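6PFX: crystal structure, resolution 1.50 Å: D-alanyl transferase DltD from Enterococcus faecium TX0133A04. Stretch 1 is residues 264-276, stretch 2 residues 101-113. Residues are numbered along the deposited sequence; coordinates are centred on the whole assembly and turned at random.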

# COMPACT_ATOMS: atom_id res chain seq x y z
N TRP A 264 -4.10 17.68 13.59
CA TRP A 264 -4.27 16.64 12.58
C TRP A 264 -4.70 15.33 13.22
O TRP A 264 -4.22 14.95 14.30
CB TRP A 264 -2.95 16.46 11.82
CG TRP A 264 -2.65 17.53 10.80
CD1 TRP A 264 -3.21 18.78 10.71
CD2 TRP A 264 -1.72 17.43 9.73
NE1 TRP A 264 -2.69 19.45 9.62
CE2 TRP A 264 -1.75 18.65 9.02
CE3 TRP A 264 -0.84 16.42 9.30
CZ2 TRP A 264 -0.94 18.88 7.91
CZ3 TRP A 264 -0.04 16.65 8.19
CH2 TRP A 264 -0.11 17.87 7.50
N ASP A 265 -5.58 14.60 12.54
CA ASP A 265 -6.23 13.42 13.11
C ASP A 265 -6.39 12.43 11.98
O ASP A 265 -6.93 12.78 10.93
CB ASP A 265 -7.59 13.79 13.72
CG ASP A 265 -8.05 12.80 14.80
OD1 ASP A 265 -7.65 11.62 14.75
OD2 ASP A 265 -8.83 13.19 15.69
N TYR A 266 -5.87 11.21 12.17
CA TYR A 266 -6.00 10.12 11.21
C TYR A 266 -6.94 9.02 11.70
O TYR A 266 -6.89 7.89 11.18
CB TYR A 266 -4.62 9.53 10.92
CG TYR A 266 -3.56 10.48 10.40
CD1 TYR A 266 -3.87 11.51 9.52
CD2 TYR A 266 -2.22 10.29 10.73
CE1 TYR A 266 -2.90 12.36 9.03
CE2 TYR A 266 -1.24 11.14 10.25
CZ TYR A 266 -1.57 12.15 9.38
OH TYR A 266 -0.56 12.98 8.92
N ARG A 267 -7.79 9.32 12.67
CA ARG A 267 -8.62 8.28 13.25
C ARG A 267 -9.98 8.18 12.57
O ARG A 267 -10.69 7.20 12.82
CB ARG A 267 -8.80 8.48 14.76
CG ARG A 267 -7.50 8.34 15.55
CD ARG A 267 -7.62 8.76 17.01
NE ARG A 267 -8.22 10.08 17.09
CZ ARG A 267 -9.02 10.49 18.06
NH1 ARG A 267 -9.34 9.69 19.06
NH2 ARG A 267 -9.55 11.70 18.01
N PHE A 268 -10.34 9.14 11.72
CA PHE A 268 -11.68 9.22 11.12
C PHE A 268 -11.52 9.42 9.62
O PHE A 268 -10.96 10.43 9.20
CB PHE A 268 -12.47 10.40 11.72
CG PHE A 268 -12.44 10.42 13.20
CD1 PHE A 268 -12.97 9.38 13.93
CD2 PHE A 268 -11.85 11.46 13.88
CE1 PHE A 268 -12.91 9.38 15.31
CE2 PHE A 268 -11.79 11.47 15.25
CZ PHE A 268 -12.31 10.43 15.97
N SER A 269 -12.02 8.48 8.81
CA SER A 269 -11.76 8.64 7.38
C SER A 269 -12.57 7.67 6.54
O SER A 269 -12.80 6.54 6.98
CB SER A 269 -10.28 8.31 7.11
OG SER A 269 -9.90 8.53 5.77
N PRO A 270 -12.98 8.06 5.32
CA PRO A 270 -13.45 7.06 4.35
C PRO A 270 -12.41 6.01 4.06
O PRO A 270 -12.77 4.92 3.62
CB PRO A 270 -13.74 7.89 3.09
CG PRO A 270 -13.93 9.29 3.59
CD PRO A 270 -13.02 9.43 4.77
N GLU A 271 -11.13 6.30 4.29
CA GLU A 271 -10.08 5.33 3.99
C GLU A 271 -10.24 4.02 4.76
O GLU A 271 -9.77 2.98 4.30
CB GLU A 271 -8.70 5.94 4.28
CG GLU A 271 -7.53 5.02 3.89
CD GLU A 271 -7.23 4.95 2.39
OE1 GLU A 271 -7.67 5.81 1.61
OE2 GLU A 271 -6.49 4.01 2.00
N PHE A 272 -10.86 4.06 5.95
CA PHE A 272 -11.09 2.82 6.68
C PHE A 272 -11.98 1.89 5.88
O PHE A 272 -11.81 0.67 5.91
CB PHE A 272 -11.70 3.10 8.05
CG PHE A 272 -10.73 3.68 9.03
CD1 PHE A 272 -9.81 2.88 9.68
CD2 PHE A 272 -10.71 5.04 9.28
CE1 PHE A 272 -8.90 3.41 10.56
CE2 PHE A 272 -9.81 5.57 10.16
CZ PHE A 272 -8.90 4.75 10.80
N SER A 273 -12.96 2.45 5.17
CA SER A 273 -13.86 1.66 4.35
C SER A 273 -13.25 1.30 3.00
O SER A 273 -13.47 0.20 2.50
CB SER A 273 -15.21 2.37 4.25
OG SER A 273 -15.79 2.50 5.55
N ASP A 274 -12.45 2.20 2.40
CA ASP A 274 -11.66 1.81 1.23
C ASP A 274 -10.72 0.66 1.58
O ASP A 274 -10.55 -0.28 0.80
CB ASP A 274 -10.85 2.99 0.68
CG ASP A 274 -11.71 4.12 0.12
OD1 ASP A 274 -12.95 4.00 0.02
OD2 ASP A 274 -11.14 5.17 -0.24
N PHE A 275 -10.10 0.71 2.77
CA PHE A 275 -9.23 -0.36 3.24
C PHE A 275 -10.01 -1.66 3.40
O PHE A 275 -9.49 -2.74 3.11
CB PHE A 275 -8.58 0.07 4.58
CG PHE A 275 -7.56 -0.92 5.09
CD1 PHE A 275 -6.39 -1.10 4.40
CD2 PHE A 275 -7.75 -1.62 6.26
CE1 PHE A 275 -5.46 -2.00 4.83
CE2 PHE A 275 -6.80 -2.53 6.70
CZ PHE A 275 -5.66 -2.72 5.98
N GLN A 276 -11.28 -1.57 3.80
CA GLN A 276 -12.11 -2.76 3.89
C GLN A 276 -12.24 -3.47 2.55
O GLN A 276 -12.38 -4.70 2.51
CB GLN A 276 -13.48 -2.43 4.47
CG GLN A 276 -14.33 -3.67 4.70
CD GLN A 276 -13.76 -4.68 5.71
OE1 GLN A 276 -12.91 -4.37 6.55
NE2 GLN A 276 -14.25 -5.90 5.61
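Stretch 2, residues 101-113: IISPQWFVKNGVK

How does stretch 2 run along stretch 1? It runs from Ile 102 through a 3-10 segment that includes Pro 104 and Gln 105, then a type I turn from Val 108 to Gly 111. Register pairs Tyr 266 with Phe 107, Ser 269 with Lys 109 and Pro 270 with Gly 111, so these loops advance in the same sense. Farther on, Phe 275 of the helix reaches back to Ile 102, CZ to CD1 3.8 Å.

Which bump fills the main hollow? Phe 107 points toward stretch 1, and its ring is covered on one face by Glu 271, whose CG lies 3.4 Å from CE2. Its edge turns to the face of Phe 272, with CZ of Phe 272 3.7 Å from CD2 of Phe 107.

What receives Tyr 266? Its ring lies against the 3-10 backbone, one face under Pro 104 O, 3.4 Å from Tyr 266 CG, and Gln 105 CA. A water joins Tyr 266 OH to Gln 105 NE2.

What pins the turn? Ser 269 OG donates to Val 108 O at 2.6 Å and accepts from Glu 271 N at 2.9 Å, tying the Val 108 to Gly 111 turn to the turn that leads into the helix. Pro 270 CD packs 3.2 Å from Lys 109 O. At Gly 111, with positive phi, a CB would come tight against Pro 270 CG.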

# COMPACT_ATOMS: atom_id res chain seq x y z
N ILE A 101 1.96 -2.31 3.29
CA ILE A 101 2.37 -1.23 4.18
C ILE A 101 1.20 -0.25 4.30
O ILE A 101 0.80 0.36 3.30
CB ILE A 101 3.61 -0.51 3.63
CG1 ILE A 101 4.69 -1.47 3.14
CG2 ILE A 101 4.18 0.42 4.71
CD1 ILE A 101 5.24 -2.36 4.15
N ILE A 102 0.68 -0.09 5.52
CA ILE A 102 -0.45 0.79 5.81
C ILE A 102 0.11 2.15 6.23
O ILE A 102 0.69 2.27 7.31
CB ILE A 102 -1.29 0.23 6.96
CG1 ILE A 102 -1.78 -1.18 6.68
CG2 ILE A 102 -2.50 1.15 7.25
CD1 ILE A 102 -2.48 -1.83 7.87
N SER A 103 -0.11 3.20 5.43
CA SER A 103 0.33 4.55 5.83
C SER A 103 -0.74 5.23 6.68
O SER A 103 -1.86 5.42 6.19
CB SER A 103 0.62 5.40 4.60
OG SER A 103 1.72 4.91 3.87
N PRO A 104 -0.44 5.65 7.91
CA PRO A 104 -1.44 6.40 8.69
C PRO A 104 -1.96 7.65 7.97
O PRO A 104 -3.14 7.99 8.10
CB PRO A 104 -0.69 6.71 10.00
CG PRO A 104 0.38 5.60 10.09
CD PRO A 104 0.82 5.44 8.67
N GLN A 105 -1.10 8.29 7.16
CA GLN A 105 -1.46 9.55 6.52
C GLN A 105 -2.53 9.38 5.46
O GLN A 105 -3.13 10.38 5.03
CB GLN A 105 -0.23 10.18 5.86
CG GLN A 105 0.90 10.45 6.81
CD GLN A 105 1.66 9.20 7.21
OE1 GLN A 105 1.70 8.21 6.46
NE2 GLN A 105 2.23 9.21 8.41
N TRP A 106 -2.80 8.16 5.02
CA TRP A 106 -3.90 7.97 4.10
C TRP A 106 -5.23 8.31 4.74
O TRP A 106 -6.19 8.66 4.03
CB TRP A 106 -3.99 6.52 3.69
CG TRP A 106 -2.90 5.98 2.84
CD1 TRP A 106 -1.91 6.68 2.20
CD2 TRP A 106 -2.69 4.61 2.54
NE1 TRP A 106 -1.11 5.80 1.50
CE2 TRP A 106 -1.56 4.52 1.70
CE3 TRP A 106 -3.35 3.43 2.89
CZ2 TRP A 106 -1.09 3.30 1.21
CZ3 TRP A 106 -2.88 2.22 2.42
CH2 TRP A 106 -1.76 2.16 1.59
N PHE A 107 -5.33 8.16 6.05
CA PHE A 107 -6.60 8.14 6.77
C PHE A 107 -7.03 9.52 7.22
O PHE A 107 -7.39 9.75 8.37
CB PHE A 107 -6.49 7.15 7.91
CG PHE A 107 -6.31 5.71 7.45
CD1 PHE A 107 -5.07 5.23 7.01
CD2 PHE A 107 -7.40 4.86 7.40
CE1 PHE A 107 -4.94 3.90 6.56
CE2 PHE A 107 -7.28 3.56 6.97
CZ PHE A 107 -6.04 3.07 6.56
N VAL A 108 -7.02 10.45 6.27
CA VAL A 108 -7.45 11.82 6.55
C VAL A 108 -8.97 11.94 6.45
O VAL A 108 -9.66 11.11 5.85
CB VAL A 108 -6.73 12.84 5.65
CG1 VAL A 108 -5.25 12.94 6.03
CG2 VAL A 108 -6.92 12.51 4.18
N LYS A 109 -9.49 13.03 7.03
CA LYS A 109 -10.93 13.18 7.23
C LYS A 109 -11.73 12.98 5.95
O LYS A 109 -12.80 12.36 5.97
CB LYS A 109 -11.21 14.58 7.82
CG LYS A 109 -12.69 14.88 8.07
CD LYS A 109 -12.89 16.23 8.78
CE LYS A 109 -14.35 16.45 9.18
NZ LYS A 109 -14.53 17.72 9.96
N ASN A 110 -11.24 13.50 4.83
CA ASN A 110 -11.97 13.43 3.58
C ASN A 110 -11.50 12.28 2.69
O ASN A 110 -12.03 12.12 1.58
CB ASN A 110 -11.86 14.75 2.81
CG ASN A 110 -12.55 15.90 3.52
OD1 ASN A 110 -13.51 15.71 4.26
ND2 ASN A 110 -12.04 17.11 3.31
N GLY A 111 -10.53 11.50 3.14
CA GLY A 111 -10.04 10.37 2.36
C GLY A 111 -9.11 10.78 1.23
O GLY A 111 -8.66 11.93 1.12
N VAL A 112 -8.85 9.80 0.35
CA VAL A 112 -7.90 9.98 -0.74
C VAL A 112 -8.24 11.23 -1.53
O VAL A 112 -9.39 11.45 -1.92
CB VAL A 112 -7.83 8.72 -1.63
CG1 VAL A 112 -9.17 8.47 -2.31
CG2 VAL A 112 -6.71 8.83 -2.67
N LYS A 113 -7.23 12.07 -1.74
CA LYS A 113 -7.41 13.27 -2.54
C LYS A 113 -7.82 12.90 -3.96
O LYS A 113 -7.37 11.90 -4.52
CB LYS A 113 -6.11 14.06 -2.58
CG LYS A 113 -5.66 14.62 -1.27
CD LYS A 113 -4.49 15.58 -1.48
CE LYS A 113 -3.94 16.09 -0.16
NZ LYS A 113 -3.30 17.43 -0.30
O HOH W 1 2.03 12.26 9.01
O HOH W 2 -7.65 14.37 8.74
O HOH W 3 -9.93 7.25 1.23